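Local coordinates for protein fasciclin-1 (Drosophila melanogaster, PDB 1O70) that acts as a neural cell adhesion molecule at the cell surface, represented here by the third and fourth of its FAS1 domains, at residues R192-F197 / C295-I300; Y158-G163 / Q186-Q191; I230-L235 / P260-S265; K285-R290 / V302-L307. All coordinates share one frame; numbering follows the deposited sequence.

Contact 1 (R192-F197 / C295-I300)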
# COMPACT_ATOMS: atom_id res chain seq x y z
N ARG A 192 -6.92 5.09 18.00
CA ARG A 192 -7.41 3.75 17.65
C ARG A 192 -6.53 3.20 16.54
O ARG A 192 -5.70 3.92 15.98
CB ARG A 192 -8.85 3.83 17.14
CG ARG A 192 -9.74 4.83 17.87
CD ARG A 192 -10.28 4.30 19.18
NE ARG A 192 -11.29 3.26 18.98
CZ ARG A 192 -12.04 2.74 19.95
NH1 ARG A 192 -11.91 3.17 21.21
NH2 ARG A 192 -12.93 1.80 19.67
N ARG A 193 -6.70 1.93 16.23
CA ARG A 193 -5.93 1.31 15.16
C ARG A 193 -6.92 0.70 14.18
O ARG A 193 -7.72 -0.16 14.55
CB ARG A 193 -4.98 0.26 15.72
CG ARG A 193 -3.72 0.86 16.32
CD ARG A 193 -2.88 1.55 15.25
NE ARG A 193 -1.74 2.28 15.80
CZ ARG A 193 -1.83 3.46 16.41
NH1 ARG A 193 -3.01 4.05 16.56
NH2 ARG A 193 -0.73 4.07 16.87
N PHE A 194 -6.89 1.16 12.93
CA PHE A 194 -7.80 0.66 11.93
C PHE A 194 -7.18 -0.27 10.91
O PHE A 194 -6.02 -0.11 10.50
CB PHE A 194 -8.44 1.80 11.14
CG PHE A 194 -9.04 2.87 11.98
CD1 PHE A 194 -8.25 3.90 12.48
CD2 PHE A 194 -10.41 2.90 12.23
CE1 PHE A 194 -8.81 4.95 13.20
CE2 PHE A 194 -10.98 3.95 12.94
CZ PHE A 194 -10.17 4.98 13.43
N THR A 195 -7.96 -1.25 10.50
CA THR A 195 -7.56 -2.20 9.46
C THR A 195 -8.69 -2.06 8.45
O THR A 195 -9.74 -2.70 8.57
CB THR A 195 -7.49 -3.62 10.00
OG1 THR A 195 -6.45 -3.70 10.98
CG2 THR A 195 -7.19 -4.59 8.89
N TYR A 196 -8.47 -1.21 7.45
CA TYR A 196 -9.47 -0.93 6.43
C TYR A 196 -9.26 -1.73 5.15
O TYR A 196 -8.23 -1.59 4.48
CB TYR A 196 -9.47 0.58 6.13
CG TYR A 196 -10.73 1.15 5.50
CD1 TYR A 196 -10.77 2.48 5.07
CD2 TYR A 196 -11.87 0.36 5.30
CE1 TYR A 196 -11.90 3.02 4.47
CE2 TYR A 196 -13.02 0.89 4.70
CZ TYR A 196 -13.03 2.22 4.28
OH TYR A 196 -14.14 2.74 3.65
N PHE A 197 -10.24 -2.58 4.82
CA PHE A 197 -10.18 -3.36 3.60
C PHE A 197 -10.84 -2.48 2.57
O PHE A 197 -12.07 -2.41 2.48
CB PHE A 197 -10.95 -4.68 3.75
CG PHE A 197 -10.37 -5.60 4.77
CD1 PHE A 197 -10.67 -5.43 6.11
CD2 PHE A 197 -9.45 -6.58 4.40
CE1 PHE A 197 -10.07 -6.21 7.09
CE2 PHE A 197 -8.84 -7.38 5.37
CZ PHE A 197 -9.15 -7.19 6.72
N CYS A 295 -0.11 2.49 7.62
CA CYS A 295 -0.42 3.88 7.93
C CYS A 295 0.04 4.19 9.35
O CYS A 295 0.53 3.31 10.06
CB CYS A 295 -1.91 4.14 7.81
SG CYS A 295 -2.55 3.94 6.13
N THR A 296 -0.13 5.44 9.78
CA THR A 296 0.31 5.83 11.11
C THR A 296 -0.64 5.37 12.21
O THR A 296 -0.22 5.15 13.34
CB THR A 296 0.48 7.36 11.19
OG1 THR A 296 -0.75 8.01 10.83
CG2 THR A 296 1.58 7.82 10.23
N ASN A 297 -1.92 5.20 11.86
CA ASN A 297 -2.91 4.75 12.82
C ASN A 297 -3.59 3.48 12.34
O ASN A 297 -4.78 3.28 12.59
CB ASN A 297 -3.96 5.84 13.02
CG ASN A 297 -4.67 6.18 11.74
OD1 ASN A 297 -4.18 5.88 10.66
ND2 ASN A 297 -5.83 6.82 11.86
N GLY A 298 -2.86 2.63 11.63
CA GLY A 298 -3.47 1.41 11.14
C GLY A 298 -2.88 0.89 9.86
O GLY A 298 -1.77 1.24 9.48
N ILE A 299 -3.63 0.03 9.18
CA ILE A 299 -3.17 -0.56 7.94
C ILE A 299 -4.34 -0.68 6.98
O ILE A 299 -5.48 -0.88 7.39
CB ILE A 299 -2.59 -1.98 8.21
CG1 ILE A 299 -1.87 -2.50 6.96
CG2 ILE A 299 -3.71 -2.93 8.57
CD1 ILE A 299 -1.15 -3.80 7.21
N ILE A 300 -4.05 -0.55 5.69
CA ILE A 300 -5.07 -0.66 4.66
C ILE A 300 -4.76 -1.82 3.72
O ILE A 300 -3.61 -2.02 3.34
CB ILE A 300 -5.11 0.61 3.80
CG1 ILE A 300 -5.82 1.73 4.57
CG2 ILE A 300 -5.78 0.31 2.45
CD1 ILE A 300 -5.88 3.04 3.78
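F194 and N297 meet where two parallel strands start to run side by side, the phenyl ring and the amide crossing with their planes 66° apart. CD1 and CE1 of the ring approach N297 ND2 at 3.8 Å, while the backbone O of N297 lies at the ring edge. That same oxygen takes the N-H of F194 on a lone pair, at 3.0 Å. R193 also reaches N297: a bend at chi2 (-65°) places its CD 3.6 Å from N297 C. One guanidinium face lies over CA of N297 and O of T296. In the guanidinium plane NH1 bonds to O of R192 (2.8 Å), and it also reaches T190 O. Further along, T195 and I299 point the same way on one side of the sheet, T195 OG1 3.7 Å from I299 CG2, whereas Y196 and I300 share the side of F194, Y196 CB 4.1 Å from I300 CG1. G298 has backbone angles (phi 151°) that suit glycine. The bonds I299 N to F194 O (2.7 Å) and Y196 N to I299 O complete the parallel ladder between the fourth FAS1 domain's first and last strands in chain order, neighbours in the sheet. Asparagine serves well at the turn before it: V161 N at OD1, and N189 O and L187 O at ND2, pay for burying its amide, leaving neither end without a partner.

Contact 2 (Y158-G163 / Q186-Q191)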
# COMPACT_ATOMS: atom_id res chain seq x y z
N TYR A 158 3.68 8.28 6.47
CA TYR A 158 3.64 9.65 6.96
C TYR A 158 2.20 10.15 6.82
O TYR A 158 1.94 11.35 6.77
CB TYR A 158 4.61 10.55 6.18
CG TYR A 158 4.35 10.68 4.69
CD1 TYR A 158 3.48 11.66 4.19
CD2 TYR A 158 4.99 9.83 3.78
CE1 TYR A 158 3.25 11.78 2.82
CE2 TYR A 158 4.76 9.94 2.40
CZ TYR A 158 3.89 10.92 1.93
OH TYR A 158 3.65 11.03 0.58
N THR A 159 1.27 9.20 6.75
CA THR A 159 -0.14 9.53 6.64
C THR A 159 -1.01 8.53 7.40
O THR A 159 -0.64 7.37 7.55
CB THR A 159 -0.62 9.53 5.18
OG1 THR A 159 -0.44 8.23 4.60
CG2 THR A 159 0.14 10.57 4.38
N THR A 160 -2.15 9.02 7.88
CA THR A 160 -3.09 8.18 8.59
C THR A 160 -3.90 7.47 7.51
O THR A 160 -3.78 7.80 6.32
CB THR A 160 -4.08 9.01 9.43
OG1 THR A 160 -4.86 9.84 8.55
CG2 THR A 160 -3.34 9.89 10.41
N VAL A 161 -4.73 6.52 7.91
CA VAL A 161 -5.59 5.82 6.97
C VAL A 161 -6.32 6.86 6.11
O VAL A 161 -6.32 6.77 4.88
CB VAL A 161 -6.62 4.96 7.74
CG1 VAL A 161 -7.67 4.42 6.79
CG2 VAL A 161 -5.92 3.84 8.46
N LEU A 162 -6.92 7.85 6.76
CA LEU A 162 -7.63 8.92 6.06
C LEU A 162 -6.70 9.69 5.11
O LEU A 162 -7.07 9.98 3.97
CB LEU A 162 -8.24 9.92 7.05
CG LEU A 162 -8.89 11.16 6.41
CD1 LEU A 162 -10.12 10.72 5.60
CD2 LEU A 162 -9.30 12.18 7.47
N GLY A 163 -5.51 10.02 5.60
CA GLY A 163 -4.56 10.76 4.80
C GLY A 163 -4.25 10.03 3.52
O GLY A 163 -4.09 10.63 2.45
N GLN A 186 -13.65 9.69 11.22
CA GLN A 186 -13.02 8.86 12.23
C GLN A 186 -11.64 8.30 11.87
O GLN A 186 -10.82 8.06 12.75
CB GLN A 186 -13.95 7.69 12.56
CG GLN A 186 -14.16 6.75 11.38
CD GLN A 186 -15.03 5.58 11.74
OE1 GLN A 186 -14.85 4.96 12.79
NE2 GLN A 186 -15.96 5.25 10.85
N LEU A 187 -11.39 8.10 10.58
CA LEU A 187 -10.13 7.52 10.11
C LEU A 187 -8.90 8.40 10.32
O LEU A 187 -7.79 8.04 9.91
CB LEU A 187 -10.26 7.16 8.63
CG LEU A 187 -11.43 6.23 8.35
CD1 LEU A 187 -11.54 6.01 6.86
CD2 LEU A 187 -11.24 4.92 9.09
N ASN A 188 -9.10 9.54 10.95
CA ASN A 188 -8.00 10.45 11.21
C ASN A 188 -7.53 10.24 12.66
O ASN A 188 -6.40 10.59 13.01
CB ASN A 188 -8.45 11.89 11.00
CG ASN A 188 -7.30 12.81 10.67
OD1 ASN A 188 -6.35 12.41 9.98
ND2 ASN A 188 -7.37 14.05 11.14
N ASN A 189 -8.40 9.66 13.48
CA ASN A 189 -8.11 9.41 14.88
C ASN A 189 -6.84 8.60 15.08
O ASN A 189 -6.64 7.57 14.43
CB ASN A 189 -9.29 8.69 15.54
CG ASN A 189 -9.16 8.62 17.05
OD1 ASN A 189 -8.33 7.90 17.59
ND2 ASN A 189 -9.99 9.39 17.75
N THR A 190 -5.97 9.06 15.97
CA THR A 190 -4.71 8.37 16.24
C THR A 190 -4.75 7.55 17.52
O THR A 190 -3.77 6.90 17.87
CB THR A 190 -3.55 9.37 16.35
OG1 THR A 190 -3.85 10.33 17.37
CG2 THR A 190 -3.34 10.10 15.04
N GLN A 191 -5.88 7.56 18.21
CA GLN A 191 -6.02 6.82 19.45
C GLN A 191 -6.52 5.39 19.23
O GLN A 191 -6.55 4.59 20.17
CB GLN A 191 -6.97 7.56 20.40
CG GLN A 191 -6.44 8.91 20.84
CD GLN A 191 -7.54 9.85 21.29
OE1 GLN A 191 -7.27 10.93 21.84
NE2 GLN A 191 -8.80 9.46 21.05
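L162 lays its side chain against L187 and N188, and its CB and its CD2 meet different residues of that loop. CB sits 3.5 Å from the carbonyl O of L187 and, slightly further off, 3.8 Å from its CB. CG stands anti to the backbone N (chi1 174°). At the tip, CD2 rests on CB of N188 at 3.6 Å, with the amide carbon CG just beyond; a leucine is long enough to span both residues. The backbone N of L162 joins in, bonding to L187 O at 3.3 Å from above the carbonyl plane.

V161 to G163 form the first turn of helix 161-167, at the start of the fourth FAS1 domain, and T160 is its N-cap: OG1 accepts the N-H of G163 at 3.0 Å. Threonine suits this position because its hydroxyl can satisfy an otherwise unpaired N-H of the helix start and still have a proton to offer. That proton goes to OD1 of N188 in a weak bond of 3.3 Å, the two side chains meeting at a slant.

N188 carries an N-linked glycan in the natural protein, though no sugar is modelled on it here; its OD1 and CB face the helix start. On the buried side, V161 CG1 packs on L187 CD1 at 4.2 Å, and L187 continues onto F194 and Y196 of strand 193-199. Two residues on, the loop turns again in an Asx turn, where N189 OD1 accepts from Q191 N.

Contact 3 (I230-L235 / P260-S265). With SO4 (sulfate ion), chain F.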
# COMPACT_ATOMS: atom_id res chain seq x y z
N ILE A 230 -22.16 -0.31 4.60
CA ILE A 230 -21.31 -1.13 3.73
C ILE A 230 -19.84 -0.96 4.11
O ILE A 230 -19.11 -1.94 4.25
CB ILE A 230 -21.46 -0.73 2.23
CG1 ILE A 230 -22.92 -0.89 1.78
CG2 ILE A 230 -20.55 -1.60 1.37
CD1 ILE A 230 -23.39 -2.34 1.73
N LEU A 231 -19.41 0.29 4.28
CA LEU A 231 -18.04 0.58 4.65
C LEU A 231 -17.68 0.09 6.04
O LEU A 231 -16.59 -0.46 6.25
CB LEU A 231 -17.78 2.08 4.54
CG LEU A 231 -17.27 2.64 3.20
CD1 LEU A 231 -17.59 1.70 2.05
CD2 LEU A 231 -17.88 4.02 2.98
N GLU A 232 -18.57 0.27 7.01
CA GLU A 232 -18.28 -0.18 8.37
C GLU A 232 -18.00 -1.67 8.38
O GLU A 232 -17.34 -2.18 9.29
CB GLU A 232 -19.45 0.13 9.30
CG GLU A 232 -19.78 1.61 9.34
CD GLU A 232 -20.91 1.92 10.30
OE1 GLU A 232 -21.80 1.06 10.45
OE2 GLU A 232 -20.91 3.04 10.86
N ARG A 233 -18.50 -2.37 7.37
CA ARG A 233 -18.28 -3.80 7.27
C ARG A 233 -16.82 -4.05 6.87
O ARG A 233 -16.26 -5.10 7.17
CB ARG A 233 -19.22 -4.38 6.22
CG ARG A 233 -19.00 -5.86 5.92
CD ARG A 233 -19.83 -6.31 4.73
NE ARG A 233 -21.26 -6.39 5.03
CZ ARG A 233 -22.19 -6.63 4.11
NH1 ARG A 233 -21.84 -6.81 2.85
NH2 ARG A 233 -23.47 -6.68 4.45
N HIS A 234 -16.21 -3.07 6.20
CA HIS A 234 -14.82 -3.20 5.76
C HIS A 234 -13.81 -2.68 6.78
O HIS A 234 -12.60 -2.90 6.62
CB HIS A 234 -14.60 -2.44 4.45
CG HIS A 234 -15.40 -2.95 3.30
ND1 HIS A 234 -16.77 -2.79 3.22
CD2 HIS A 234 -15.04 -3.60 2.17
CE1 HIS A 234 -17.21 -3.32 2.10
NE2 HIS A 234 -16.18 -3.82 1.44
N LEU A 235 -14.30 -2.02 7.82
CA LEU A 235 -13.43 -1.42 8.83
C LEU A 235 -13.34 -2.10 10.19
O LEU A 235 -14.29 -2.09 10.97
CB LEU A 235 -13.85 0.04 9.05
CG LEU A 235 -12.94 0.86 9.97
CD1 LEU A 235 -11.57 1.02 9.31
CD2 LEU A 235 -13.57 2.22 10.25
N PRO A 260 -13.35 -7.18 15.12
CA PRO A 260 -14.40 -6.27 15.56
C PRO A 260 -14.58 -5.16 14.53
O PRO A 260 -13.59 -4.60 14.07
CB PRO A 260 -13.85 -5.70 16.87
CG PRO A 260 -12.84 -6.71 17.32
CD PRO A 260 -12.19 -7.14 16.04
N THR A 261 -15.81 -4.87 14.15
CA THR A 261 -16.04 -3.78 13.21
C THR A 261 -16.61 -2.68 14.08
O THR A 261 -16.44 -2.70 15.30
CB THR A 261 -17.06 -4.12 12.12
OG1 THR A 261 -18.36 -4.25 12.72
CG2 THR A 261 -16.68 -5.41 11.42
N PHE A 262 -17.32 -1.72 13.48
CA PHE A 262 -17.87 -0.63 14.27
C PHE A 262 -19.01 -1.06 15.21
O PHE A 262 -18.93 -0.89 16.42
CB PHE A 262 -18.36 0.50 13.37
CG PHE A 262 -18.63 1.78 14.10
CD1 PHE A 262 -17.60 2.46 14.75
CD2 PHE A 262 -19.92 2.33 14.14
CE1 PHE A 262 -17.83 3.67 15.41
CE2 PHE A 262 -20.17 3.54 14.80
CZ PHE A 262 -19.12 4.21 15.44
N ARG A 263 -20.07 -1.62 14.63
CA ARG A 263 -21.22 -2.04 15.41
C ARG A 263 -21.41 -3.55 15.44
O ARG A 263 -22.38 -4.05 16.02
CB ARG A 263 -22.49 -1.35 14.88
CG ARG A 263 -22.45 0.18 15.00
CD ARG A 263 -23.42 0.85 14.03
NE ARG A 263 -23.21 2.30 13.98
CZ ARG A 263 -23.72 3.11 13.04
NH1 ARG A 263 -24.47 2.61 12.06
NH2 ARG A 263 -23.48 4.42 13.08
N ASP A 264 -20.49 -4.28 14.82
CA ASP A 264 -20.60 -5.73 14.81
C ASP A 264 -19.23 -6.39 14.74
O ASP A 264 -18.33 -6.06 15.51
CB ASP A 264 -21.47 -6.19 13.63
CG ASP A 264 -22.13 -7.52 13.89
OD1 ASP A 264 -21.42 -8.49 14.23
OD2 ASP A 264 -23.38 -7.59 13.77
N SER A 265 -19.08 -7.33 13.81
CA SER A 265 -17.81 -8.03 13.63
C SER A 265 -17.67 -8.48 12.18
O SER A 265 -18.62 -8.44 11.41
CB SER A 265 -17.71 -9.23 14.58
OG SER A 265 -18.69 -10.22 14.28
S SO4 F . -23.04 -7.19 8.07
O1 SO4 F . -21.86 -6.45 8.58
O2 SO4 F . -23.62 -8.00 9.15
O3 SO4 F . -24.05 -6.22 7.57
O4 SO4 F . -22.61 -8.08 6.96
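OE2 of E232 is approached by two residues of 260-265 at once: it lies over the centre of the R263 guanidinium, 3.5 Å above its plane, and CD2 of F262 comes to the same distance from it. A weak, long ion pair with K228 NZ adds a second positive charge, which would tend to keep the carboxylate ionised. The other oxygen, OE1, makes the salt bridge, 3.5 Å from R263 NH1. With the carboxylate and guanidinium planes 87° apart and the oxygen well out of the arginine plane, this is attraction of charges with no N-H directed at the acid. Glutamate has the length for it: beyond CG the chain is extended (chi2 -178°), carrying the acid from the helix end to the loop.

Nearer the backbone, T261 packs against two carbonyls. Its CB is 3.4 Å from E232 O, and its CA makes a CA-H...O contact with L235 O at 3.3 Å. Its hydroxyl looks inward to its own loop, taking the N-H of D264.

R233, on the far side of the turn, bonds through NH2 to O3 of a sulfate ion at 3.2 Å, an ion probably left from the crystallisation liquor; its NH1 is held by L307 O and by D312. H234 ND1 and R233 N both grip I230 O, from opposite faces of its plane. The contact thus sets the passage from helix 224-232 into edge strand 235-238 against a loop closed by an ST motif, which links strands 257-260 and 265-273 of the fourth FAS1 domain's sheet.

Contact 4 (K285-R290 / V302-L307); sequences KINVYR and VIDYPL
The guanidinium of R290 has CG2 of V302 over one face, 3.7 Å above the plane and displaced toward the rim. The neighbouring ring of Y289 meets the other branch of V302, CG1, at its edge, and R200 adds a cation-pi contact. On the Y305 ring, one face is covered by CD of P306. The amide of N287 and the carboxylate of D304 stand obliquely, planes 64° apart. Valine fits between the arginine and tyrosine because its two methyls can serve both, CG1 being anti to the backbone N (chi1 -179°).

Y289 and R290 both lie opposite V302, a classic beta bulge: V302 O accepts R290 N at 3.1 Å and, weakly, Y289 N, while V302 N returns a bond to R290 O at 2.8 Å. Beyond the bulge D304 N bonds to N287 O at 3.0 Å. I286 supplies apolar cover, CG2 on CB of I303 (3.8 Å) and CG1 on CB of Y305.

R290 also forms salt bridges with D168 and with E127 of the preceding FAS1 domain. The hairpin of strands 284-295 and 298-303 is flanked by strands 276-281 and 193-199, and Y305 and P306 pack on helix 201-210.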
# COMPACT_ATOMS: atom_id res chain seq x y z
N LYS A 285 -14.78 -14.97 -2.97
CA LYS A 285 -13.34 -15.06 -2.89
C LYS A 285 -12.80 -13.80 -3.56
O LYS A 285 -12.93 -13.62 -4.76
CB LYS A 285 -12.88 -16.32 -3.63
CG LYS A 285 -11.41 -16.63 -3.50
CD LYS A 285 -11.11 -18.03 -3.99
CE LYS A 285 -9.62 -18.31 -3.95
NZ LYS A 285 -9.32 -19.70 -4.41
N ILE A 286 -12.22 -12.92 -2.75
CA ILE A 286 -11.67 -11.67 -3.25
C ILE A 286 -10.16 -11.60 -3.09
O ILE A 286 -9.62 -11.80 -2.00
CB ILE A 286 -12.29 -10.45 -2.52
CG1 ILE A 286 -13.79 -10.33 -2.81
CG2 ILE A 286 -11.59 -9.16 -2.96
CD1 ILE A 286 -14.67 -11.13 -1.90
N ASN A 287 -9.46 -11.28 -4.18
CA ASN A 287 -8.01 -11.17 -4.14
C ASN A 287 -7.60 -9.86 -3.50
O ASN A 287 -8.22 -8.81 -3.74
CB ASN A 287 -7.41 -11.24 -5.54
CG ASN A 287 -7.52 -12.61 -6.17
OD1 ASN A 287 -7.61 -13.63 -5.47
ND2 ASN A 287 -7.49 -12.66 -7.49
N VAL A 288 -6.57 -9.91 -2.67
CA VAL A 288 -6.04 -8.72 -2.02
C VAL A 288 -5.01 -8.15 -3.00
O VAL A 288 -3.92 -8.69 -3.15
CB VAL A 288 -5.36 -9.08 -0.67
CG1 VAL A 288 -4.86 -7.82 0.01
CG2 VAL A 288 -6.34 -9.81 0.23
N TYR A 289 -5.37 -7.06 -3.68
CA TYR A 289 -4.49 -6.43 -4.67
C TYR A 289 -3.25 -5.76 -4.07
O TYR A 289 -2.14 -5.94 -4.58
CB TYR A 289 -5.29 -5.42 -5.49
CG TYR A 289 -4.50 -4.80 -6.61
CD1 TYR A 289 -4.01 -5.59 -7.66
CD2 TYR A 289 -4.23 -3.44 -6.63
CE1 TYR A 289 -3.27 -5.02 -8.70
CE2 TYR A 289 -3.48 -2.86 -7.66
CZ TYR A 289 -3.01 -3.66 -8.69
OH TYR A 289 -2.26 -3.11 -9.71
N ARG A 290 -3.42 -4.96 -3.03
CA ARG A 290 -2.29 -4.33 -2.37
C ARG A 290 -2.42 -4.64 -0.89
O ARG A 290 -3.24 -4.04 -0.18
CB ARG A 290 -2.31 -2.81 -2.57
CG ARG A 290 -1.78 -2.33 -3.91
CD ARG A 290 -2.11 -0.87 -4.12
NE ARG A 290 -1.56 -0.03 -3.06
CZ ARG A 290 -2.02 1.18 -2.77
NH1 ARG A 290 -3.04 1.68 -3.46
NH2 ARG A 290 -1.45 1.88 -1.80
N VAL A 302 -5.84 -3.17 0.05
CA VAL A 302 -6.64 -2.90 -1.13
C VAL A 302 -7.17 -4.18 -1.74
O VAL A 302 -6.40 -5.06 -2.14
CB VAL A 302 -5.85 -2.12 -2.19
CG1 VAL A 302 -6.73 -1.85 -3.38
CG2 VAL A 302 -5.34 -0.81 -1.60
N ILE A 303 -8.48 -4.30 -1.82
CA ILE A 303 -9.07 -5.51 -2.37
C ILE A 303 -9.65 -5.33 -3.77
O ILE A 303 -9.88 -4.21 -4.22
CB ILE A 303 -10.10 -6.08 -1.39
CG1 ILE A 303 -11.27 -5.12 -1.20
CG2 ILE A 303 -9.41 -6.32 -0.04
CD1 ILE A 303 -12.32 -5.65 -0.23
N ASP A 304 -9.85 -6.45 -4.47
CA ASP A 304 -10.35 -6.45 -5.85
C ASP A 304 -11.83 -6.17 -6.00
O ASP A 304 -12.28 -5.69 -7.04
CB ASP A 304 -10.06 -7.79 -6.51
CG ASP A 304 -8.68 -7.85 -7.14
OD1 ASP A 304 -8.17 -8.99 -7.31
OD2 ASP A 304 -8.10 -6.79 -7.49
N TYR A 305 -12.60 -6.50 -4.97
CA TYR A 305 -14.04 -6.33 -5.01
C TYR A 305 -14.52 -6.08 -3.59
O TYR A 305 -13.99 -6.66 -2.64
CB TYR A 305 -14.68 -7.60 -5.58
CG TYR A 305 -16.12 -7.46 -6.02
CD1 TYR A 305 -16.45 -6.82 -7.22
CD2 TYR A 305 -17.18 -7.95 -5.22
CE1 TYR A 305 -17.78 -6.67 -7.62
CE2 TYR A 305 -18.51 -7.80 -5.62
CZ TYR A 305 -18.80 -7.16 -6.82
OH TYR A 305 -20.11 -6.98 -7.21
N PRO A 306 -15.54 -5.23 -3.43
CA PRO A 306 -16.08 -4.91 -2.10
C PRO A 306 -16.85 -6.07 -1.47
O PRO A 306 -17.42 -6.89 -2.17
CB PRO A 306 -16.97 -3.70 -2.39
CG PRO A 306 -17.46 -3.98 -3.78
CD PRO A 306 -16.22 -4.47 -4.48
N LEU A 307 -16.84 -6.14 -0.14
CA LEU A 307 -17.57 -7.19 0.56
C LEU A 307 -19.05 -6.89 0.36
O LEU A 307 -19.66 -6.20 1.18
CB LEU A 307 -17.22 -7.17 2.05
CG LEU A 307 -15.74 -7.41 2.32
CD1 LEU A 307 -15.44 -7.16 3.79
CD2 LEU A 307 -15.36 -8.83 1.92

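Overall arrangement
Following the chain, contact 2 closes first, a short helical loop that brings the start of helix 161-167 against residues 186-191. Contact 1 then opens at strand 193-199 and closes about a hundred residues later, so that the first and last long strands of the domain pair. Contact 3 falls wholly within that span, holding the end of helix 224-232 to the loop before strand 265-273. Contact 4 crosses contact 1, since 285-290 precedes 295-300 and 302-307 follows it. Contacts 1 and 4 share strand 298-303, and contact 2 touches contact 1 through N297. Contacts 3 and 4 meet at L307, tying the segment after helix 224-232 to the loop that follows strand 298-303.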